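Aminotransferase, class I and II (Erwinia tasmaniensis, PDB 5Z0Q) belongs to the class I and II aminotransferases, enzymes that use pyridoxal-5'-phosphate, and carries this ligand in its pocket. Local coordinates at residues I106-R109 with A110-A114. Sequence-based numbering, arbitrary orientation.
Sequences IAVR and AFTEA
Ala-110, near the C-terminal end of helix 101-111, gives its N-H to Ile-106 O, 2.9 Å from Ala-110 N, the ordinary bond from residue i+4 back to i. Its small methyl suits a place where it meets Met-266 of helix 257-267. Phe-111 repeats the pattern, its N lying 2.9 Å from Ala-107 O. Its CG stands beside the backbone N (chi1 -57°), which lays the ring back along the helix: CD2 comes 3.9 Å from Ala-107 CB, and a methyl there leaves room for the aromatic rim. At Thr-112 the backbone is extended, and the side chain turns back instead, OG1 donating a weak 3.3 Å hydrogen bond to Val-108 O. A beta-branched threonine fits such an extended residue, and its hydroxyl gives a carbonyl in the final turn a partner. Beyond Thr-112 the chain runs on toward strand 117-122. Val-108 and Thr-112 rest on Leu-168 of strand 166-172, while Ala-107 and Phe-111 meet strand 200-204; Ile-106, Arg-109 and Ala-110 pack on helix 257-267, and Met-270 of the second subunit touches Ile-106 and Arg-109.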
# COMPACT_ATOMS: atom_id res chain seq x y z
N ILE A 106 -2.43 -5.93 -11.02
CA ILE A 106 -3.58 -6.78 -10.69
C ILE A 106 -4.39 -7.10 -11.94
O ILE A 106 -4.82 -8.24 -12.14
CB ILE A 106 -4.45 -6.12 -9.61
CG1 ILE A 106 -3.65 -5.90 -8.33
CG2 ILE A 106 -5.67 -6.98 -9.31
CD1 ILE A 106 -4.34 -4.97 -7.36
N ALA A 107 -4.59 -6.10 -12.80
CA ALA A 107 -5.37 -6.31 -14.01
C ALA A 107 -4.74 -7.37 -14.90
O ALA A 107 -5.44 -8.21 -15.48
CB ALA A 107 -5.52 -4.99 -14.77
N VAL A 108 -3.41 -7.36 -15.02
CA VAL A 108 -2.73 -8.34 -15.87
C VAL A 108 -2.80 -9.73 -15.25
O VAL A 108 -3.01 -10.73 -15.94
CB VAL A 108 -1.28 -7.90 -16.14
CG1 VAL A 108 -0.54 -8.95 -16.95
CG2 VAL A 108 -1.27 -6.56 -16.87
N ARG A 109 -2.62 -9.82 -13.93
CA ARG A 109 -2.64 -11.12 -13.27
C ARG A 109 -4.05 -11.71 -13.25
O ARG A 109 -4.20 -12.94 -13.21
CB ARG A 109 -2.11 -11.00 -11.84
CG ARG A 109 -0.78 -10.28 -11.70
CD ARG A 109 0.40 -11.23 -11.66
NE ARG A 109 1.66 -10.50 -11.57
CZ ARG A 109 2.24 -10.13 -10.43
NH1 ARG A 109 1.67 -10.42 -9.27
NH2 ARG A 109 3.38 -9.46 -10.45
N ALA A 110 -5.08 -10.87 -13.27
CA ALA A 110 -6.46 -11.33 -13.12
C ALA A 110 -7.20 -11.50 -14.43
O ALA A 110 -8.09 -12.34 -14.52
CB ALA A 110 -7.24 -10.36 -12.23
N PHE A 111 -6.87 -10.71 -15.46
CA PHE A 111 -7.59 -10.73 -16.72
C PHE A 111 -6.81 -11.42 -17.83
O PHE A 111 -7.19 -11.32 -19.01
CB PHE A 111 -7.95 -9.30 -17.14
CG PHE A 111 -8.75 -8.56 -16.12
CD1 PHE A 111 -9.71 -9.21 -15.36
CD2 PHE A 111 -8.54 -7.20 -15.90
CE1 PHE A 111 -10.45 -8.52 -14.41
CE2 PHE A 111 -9.27 -6.51 -14.95
CZ PHE A 111 -10.23 -7.17 -14.21
N THR A 112 -5.73 -12.12 -17.50
CA THR A 112 -4.90 -12.80 -18.48
C THR A 112 -4.43 -14.13 -17.91
O THR A 112 -4.33 -14.29 -16.69
CB THR A 112 -3.68 -11.94 -18.87
OG1 THR A 112 -4.09 -10.57 -19.02
CG2 THR A 112 -3.08 -12.41 -20.19
N GLU A 113 -4.17 -15.08 -18.79
CA GLU A 113 -3.66 -16.39 -18.41
C GLU A 113 -2.31 -16.61 -19.09
O GLU A 113 -1.85 -15.80 -19.90
CB GLU A 113 -4.66 -17.49 -18.77
CG GLU A 113 -5.83 -17.56 -17.79
CD GLU A 113 -7.11 -18.03 -18.44
OE1 GLU A 113 -7.09 -18.32 -19.66
OE2 GLU A 113 -8.14 -18.11 -17.74
N ALA A 114 -1.67 -17.74 -18.74
CA ALA A 114 -0.28 -17.97 -19.13
C ALA A 114 -0.11 -17.96 -20.65
O ALA A 114 0.88 -17.44 -21.16
CB ALA A 114 0.22 -19.29 -18.54